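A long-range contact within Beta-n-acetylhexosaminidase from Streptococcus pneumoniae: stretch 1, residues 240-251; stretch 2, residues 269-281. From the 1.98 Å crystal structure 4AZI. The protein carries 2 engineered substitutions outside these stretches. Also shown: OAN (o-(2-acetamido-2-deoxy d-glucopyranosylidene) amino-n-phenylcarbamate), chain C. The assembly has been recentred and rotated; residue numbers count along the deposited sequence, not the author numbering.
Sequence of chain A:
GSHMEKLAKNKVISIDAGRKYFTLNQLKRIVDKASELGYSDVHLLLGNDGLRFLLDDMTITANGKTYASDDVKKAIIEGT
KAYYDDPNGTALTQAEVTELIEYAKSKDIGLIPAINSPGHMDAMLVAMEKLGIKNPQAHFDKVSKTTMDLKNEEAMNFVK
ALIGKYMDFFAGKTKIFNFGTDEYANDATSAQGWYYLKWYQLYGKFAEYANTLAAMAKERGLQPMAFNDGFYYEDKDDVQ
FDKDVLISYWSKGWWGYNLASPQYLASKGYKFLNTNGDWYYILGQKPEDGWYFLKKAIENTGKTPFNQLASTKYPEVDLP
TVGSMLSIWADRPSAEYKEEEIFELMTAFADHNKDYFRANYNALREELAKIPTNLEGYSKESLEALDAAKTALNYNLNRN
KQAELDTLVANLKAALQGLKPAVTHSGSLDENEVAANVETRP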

# COMPACT_ATOMS: atom_id res chain seq x y z
N GLN A 240 17.10 -17.79 4.02
CA GLN A 240 17.36 -16.85 2.94
C GLN A 240 16.07 -16.35 2.29
O GLN A 240 15.12 -17.10 2.16
N PHE A 241 16.05 -15.08 1.90
CA PHE A 241 14.86 -14.50 1.27
C PHE A 241 15.14 -14.02 -0.15
O PHE A 241 16.30 -13.72 -0.49
N ASP A 242 14.09 -13.98 -0.97
CA ASP A 242 14.11 -13.46 -2.35
C ASP A 242 14.66 -12.03 -2.34
O ASP A 242 14.15 -11.17 -1.63
N LYS A 243 15.71 -11.77 -3.11
CA LYS A 243 16.33 -10.44 -3.07
C LYS A 243 15.59 -9.38 -3.92
O LYS A 243 15.89 -8.20 -3.81
N ASP A 244 14.63 -9.79 -4.73
CA ASP A 244 13.91 -8.86 -5.63
C ASP A 244 12.76 -8.08 -5.01
O ASP A 244 12.21 -7.21 -5.66
N VAL A 245 12.39 -8.42 -3.78
CA VAL A 245 11.26 -7.76 -3.11
C VAL A 245 11.56 -6.30 -2.78
O VAL A 245 12.61 -6.00 -2.23
N LEU A 246 10.65 -5.39 -3.14
CA LEU A 246 10.70 -4.00 -2.68
C LEU A 246 10.24 -3.96 -1.23
O LEU A 246 9.14 -4.39 -0.92
N ILE A 247 11.08 -3.47 -0.32
CA ILE A 247 10.77 -3.57 1.11
C ILE A 247 10.06 -2.30 1.60
O ILE A 247 10.61 -1.19 1.56
N SER A 248 8.83 -2.45 2.06
CA SER A 248 8.14 -1.32 2.67
C SER A 248 8.62 -1.23 4.12
O SER A 248 8.12 -1.95 4.99
N TYR A 249 9.61 -0.37 4.37
CA TYR A 249 10.26 -0.30 5.69
C TYR A 249 9.62 0.74 6.58
O TYR A 249 9.67 1.94 6.30
N TRP A 250 9.03 0.28 7.69
CA TRP A 250 8.27 1.17 8.56
C TRP A 250 8.86 1.32 9.95
O TRP A 250 8.66 2.34 10.58
N SER A 251 9.58 0.31 10.43
CA SER A 251 10.17 0.32 11.79
C SER A 251 11.18 -0.82 11.98
O SER A 251 11.10 -1.86 11.31
N GLY A 269 21.27 -6.34 -0.47
CA GLY A 269 20.86 -5.88 -1.80
C GLY A 269 19.46 -5.28 -1.92
O GLY A 269 19.02 -4.95 -3.01
N TYR A 270 18.75 -5.13 -0.81
CA TYR A 270 17.35 -4.69 -0.88
C TYR A 270 17.17 -3.21 -1.20
O TYR A 270 18.03 -2.39 -0.88
N LYS A 271 16.06 -2.88 -1.86
CA LYS A 271 15.66 -1.50 -2.09
C LYS A 271 14.43 -1.18 -1.26
O LYS A 271 13.63 -2.08 -1.00
N PHE A 272 14.28 0.08 -0.86
CA PHE A 272 13.28 0.45 0.13
C PHE A 272 12.24 1.40 -0.42
O PHE A 272 12.57 2.30 -1.19
N LEU A 273 10.99 1.20 -0.02
CA LEU A 273 9.98 2.25 -0.06
C LEU A 273 9.86 2.75 1.38
O LEU A 273 9.43 1.99 2.26
N ASN A 274 10.30 3.99 1.61
CA ASN A 274 10.37 4.58 2.96
C ASN A 274 8.98 4.84 3.54
O ASN A 274 8.36 5.86 3.25
N THR A 275 8.53 3.91 4.37
CA THR A 275 7.17 3.89 4.88
C THR A 275 7.20 4.18 6.38
O THR A 275 6.63 3.45 7.19
N ASN A 276 7.89 5.26 6.74
CA ASN A 276 8.22 5.55 8.13
C ASN A 276 7.01 5.59 9.03
O ASN A 276 6.06 6.31 8.75
N GLY A 277 7.04 4.79 10.10
CA GLY A 277 6.02 4.83 11.15
C GLY A 277 5.78 6.23 11.70
O GLY A 277 4.71 6.54 12.23
N ASP A 278 6.78 7.10 11.54
CA ASP A 278 6.66 8.51 11.94
C ASP A 278 5.46 9.19 11.27
O ASP A 278 4.88 10.12 11.83
N TRP A 279 5.11 8.73 10.07
CA TRP A 279 4.02 9.33 9.30
C TRP A 279 2.68 8.60 9.39
O TRP A 279 1.77 8.88 8.61
N TYR A 280 2.55 7.68 10.35
CA TYR A 280 1.31 6.90 10.52
C TYR A 280 0.20 7.74 11.17
O TYR A 280 0.46 8.51 12.09
N TYR A 281 -1.04 7.57 10.70
CA TYR A 281 -2.22 8.12 11.38
C TYR A 281 -3.35 7.09 11.42
O TYR A 281 -3.73 6.55 10.39

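Strands 246-249 and 271-274 lie parallel, and the side chains between the two stretches gather round three residues, Y270, W250 and I247; in all, 804 Å² is buried. Y270 covers the most. Its CA-to-CB bond points sideways, but with chi1 m (-75°) the ring swings back along stretch 1, and its hydroxyl donates a hydrogen bond to the backbone carbonyl of D242 (Y270 OH to D242 O, 2.8 Å). The same OH lies 3.3 Å from F241 CB and 3.9 Å from K243 CD. K243, m at chi1, curls back so that its NZ donates to the carbonyl of F241 (K243 NZ to F241 O, 2.7 Å). One face of the Y270 ring receives I247, whose CD1 sits 4.2 Å from the ring centroid in a CH-pi contact, while the carbonyl O of V245 lies at the ring edge, 3.5 Å from Y270 CD1.

In I247, chi1 m brings CG1 to 3.7 Å from Y270 CD1, and chi2 m sets CD1 over the ring face. I247 shares a sheet face with F272 and Y249. F272, chi1 m, sends its CB to that shared face, and its ring end comes nearer to stretch 1: F272 CD1 is 4.0 Å from I247 CB and 3.9 Å from Y249 CB. The rings of Y249 (chi1 t) and F272 are nearly perpendicular, their centroids 5.9 Å apart in an oblique pairing.

The other face carries L246, S248 and L273. L246 and L273 share the t, p rotamer and meet at 4.3 Å (L246 CD2 to L273 CB). Beyond them S248, chi1 t, donates through OG to T275 OG1 at 2.8 Å; T275, chi1 m, in turn donates through OG1 to L273 O at 2.9 Å, so the two hydroxyls form a short chain of hydrogen bonds ending on the backbone.

W250, chi1 p, closes the far end. Its CB packs 3.1 Å from T275 O and 3.0 Å from Y280 OH. Y280, chi1 m, points toward stretch 1, and its hydroxyl donates to the bound OAN (Y280 OH to OAN atom OAN, 2.6 Å). The same ligand lays its CAH over one face of the W250 indole, and W250 CZ3 comes within 3.2 Å of its OAQ, so both aromatic residues of this corner line the ligand site.

Three waters fill gaps between the stretches. One donates to K243 O (2.8 Å) and G269 O (2.9 Å); a second donates to V245 O (2.7 Å) and accepts from K271 N (2.9 Å); the third donates to Y249 O (2.7 Å) and N274 OD1 (2.9 Å).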

# COMPACT_ATOMS: atom_id res chain seq x y z
CB GLN A 240 18.30 -17.46 1.90
CG GLN A 240 19.36 -16.50 1.38
CD GLN A 240 20.36 -16.06 2.45
OE1 GLN A 240 20.92 -14.96 2.37
NE2 GLN A 240 20.61 -16.92 3.43
CB PHE A 241 14.29 -13.35 2.12
CG PHE A 241 13.66 -13.81 3.42
CD1 PHE A 241 14.44 -14.10 4.53
CD2 PHE A 241 12.27 -13.93 3.52
CE1 PHE A 241 13.85 -14.51 5.73
CE2 PHE A 241 11.68 -14.34 4.72
CZ PHE A 241 12.47 -14.64 5.82
CB ASP A 242 12.67 -13.50 -2.91
CG ASP A 242 12.57 -13.10 -4.39
OD1 ASP A 242 13.15 -12.08 -4.79
OD2 ASP A 242 11.88 -13.79 -5.17
CB LYS A 243 17.81 -10.49 -3.45
CG LYS A 243 18.65 -11.47 -2.63
CD LYS A 243 18.55 -11.23 -1.13
CE LYS A 243 19.41 -12.23 -0.37
NZ LYS A 243 19.00 -13.65 -0.61
CB ASP A 244 13.36 -9.59 -6.86
CG ASP A 244 14.44 -10.18 -7.73
OD1 ASP A 244 15.55 -9.61 -7.80
OD2 ASP A 244 14.17 -11.22 -8.35
CB VAL A 245 10.85 -8.53 -1.82
CG1 VAL A 245 9.77 -7.78 -1.05
CG2 VAL A 245 10.40 -9.96 -2.17
CB LEU A 246 9.83 -3.11 -3.55
CG LEU A 246 9.72 -1.63 -3.15
CD1 LEU A 246 11.04 -0.88 -3.28
CD2 LEU A 246 8.63 -0.95 -3.96
CB ILE A 247 12.03 -3.85 1.96
CG1 ILE A 247 12.82 -5.10 1.47
CG2 ILE A 247 11.71 -3.91 3.44
CD1 ILE A 247 12.22 -6.45 1.83
CB SER A 248 6.63 -1.49 2.56
OG SER A 248 5.95 -0.47 3.26
CB TYR A 249 11.78 -0.04 5.59
CG TYR A 249 12.51 -0.49 6.85
CD1 TYR A 249 12.46 0.28 8.02
CD2 TYR A 249 13.20 -1.70 6.89
CE1 TYR A 249 13.10 -0.13 9.18
CE2 TYR A 249 13.84 -2.12 8.05
CZ TYR A 249 13.77 -1.33 9.20
OH TYR A 249 14.40 -1.74 10.36
CB TRP A 250 6.82 0.71 8.63
CG TRP A 250 6.66 -0.60 9.33
CD1 TRP A 250 6.85 -1.87 8.80
CD2 TRP A 250 6.33 -0.81 10.73
NE1 TRP A 250 6.64 -2.83 9.76
CE2 TRP A 250 6.33 -2.26 10.94
CE3 TRP A 250 6.03 0.03 11.79
CZ2 TRP A 250 6.03 -2.82 12.17
CZ3 TRP A 250 5.73 -0.55 13.03
CH2 TRP A 250 5.74 -1.94 13.21
CB SER A 251 9.07 0.28 12.87
OG SER A 251 9.56 0.04 14.18
CB TYR A 270 16.60 -5.03 0.41
CG TYR A 270 16.27 -6.49 0.55
CD1 TYR A 270 15.35 -7.08 -0.30
CD2 TYR A 270 16.87 -7.29 1.53
CE1 TYR A 270 15.01 -8.41 -0.18
CE2 TYR A 270 16.55 -8.63 1.65
CZ TYR A 270 15.61 -9.19 0.78
OH TYR A 270 15.27 -10.51 0.86
CB LYS A 271 15.37 -1.27 -3.57
CG LYS A 271 16.60 -1.39 -4.45
CD LYS A 271 16.30 -2.17 -5.72
CE LYS A 271 15.79 -1.27 -6.83
NZ LYS A 271 16.87 -0.50 -7.51
CB PHE A 272 13.94 1.12 1.35
CG PHE A 272 14.93 0.25 2.08
CD1 PHE A 272 14.49 -0.83 2.84
CD2 PHE A 272 16.29 0.52 2.02
CE1 PHE A 272 15.39 -1.63 3.52
CE2 PHE A 272 17.19 -0.28 2.70
CZ PHE A 272 16.74 -1.36 3.45
CB LEU A 273 8.64 1.73 -0.59
CG LEU A 273 7.48 2.75 -0.59
CD1 LEU A 273 7.80 3.97 -1.46
CD2 LEU A 273 6.16 2.12 -1.02
CB ASN A 274 11.23 5.86 2.95
CG ASN A 274 11.41 6.48 4.34
OD1 ASN A 274 11.07 5.88 5.36
ND2 ASN A 274 11.96 7.69 4.36
CB THR A 275 6.55 2.51 4.59
OG1 THR A 275 6.72 2.22 3.20
CG2 THR A 275 5.07 2.45 4.94
CB ASN A 276 8.97 6.87 8.23
CG ASN A 276 9.90 6.91 9.41
OD1 ASN A 276 9.54 6.50 10.51
ND2 ASN A 276 11.11 7.40 9.19
CB ASP A 278 7.95 9.26 11.58
CG ASP A 278 9.09 8.98 12.54
OD1 ASP A 278 8.88 8.25 13.54
OD2 ASP A 278 10.21 9.48 12.30
CB TRP A 279 4.45 9.52 7.83
CG TRP A 279 5.75 10.28 7.67
CD1 TRP A 279 6.15 11.43 8.34
CD2 TRP A 279 6.87 9.96 6.76
NE1 TRP A 279 7.41 11.82 7.94
CE2 TRP A 279 7.89 10.99 6.99
CE3 TRP A 279 7.12 8.95 5.83
CZ2 TRP A 279 9.10 10.99 6.30
CZ3 TRP A 279 8.34 8.97 5.14
CH2 TRP A 279 9.30 9.97 5.37
CB TYR A 280 1.57 5.67 11.41
CG TYR A 280 2.17 4.45 10.73
CD1 TYR A 280 2.68 4.52 9.43
CD2 TYR A 280 2.24 3.23 11.40
CE1 TYR A 280 3.23 3.40 8.81
CE2 TYR A 280 2.79 2.11 10.79
CZ TYR A 280 3.28 2.19 9.50
OH TYR A 280 3.82 1.07 8.89
CB TYR A 281 -2.74 9.40 10.73
CG TYR A 281 -4.07 9.87 11.32
CD1 TYR A 281 -4.19 10.14 12.69
CD2 TYR A 281 -5.20 10.03 10.51
CE1 TYR A 281 -5.40 10.55 13.23
CE2 TYR A 281 -6.42 10.45 11.05
CZ TYR A 281 -6.51 10.71 12.42
OH TYR A 281 -7.70 11.13 12.97
CAH OAN C . 3.10 -2.67 8.72
CAG OAN C . 2.24 -1.98 9.78
OAN OAN C . 2.32 -0.77 9.94
NAI OAN C . 1.45 -2.78 10.49
CAB OAN C . 0.53 -2.33 11.56
CAC OAN C . -0.79 -1.85 10.93
OAJ OAN C . -1.63 -2.98 10.67
CAD OAN C . -1.51 -0.88 11.85
OAK OAN C . -2.72 -0.51 11.21
CAE OAN C . -0.63 0.37 12.06
CAF OAN C . -1.23 1.41 13.01
OAM OAN C . -1.32 0.89 14.33
OAL OAN C . 0.70 0.04 12.53
CAA OAN C . 1.15 -1.25 12.46
NAY OAN C . 2.20 -1.55 13.19
OAQ OAN C . 2.70 -0.54 13.97
CAP OAN C . 3.27 -0.96 15.14
OAR OAN C . 3.81 -0.13 15.87
NAO OAN C . 3.19 -2.27 15.42
CAS OAN C . 3.72 -2.87 16.49
CAT OAN C . 4.53 -3.99 16.28
CAU OAN C . 5.10 -4.66 17.36
CAV OAN C . 4.88 -4.21 18.66
CAW OAN C . 4.07 -3.08 18.88
CAX OAN C . 3.49 -2.41 17.80
O HOH W 1 16.85 -5.73 -4.78
O HOH W 2 14.63 -4.83 -3.51
O HOH W 3 11.33 3.81 7.34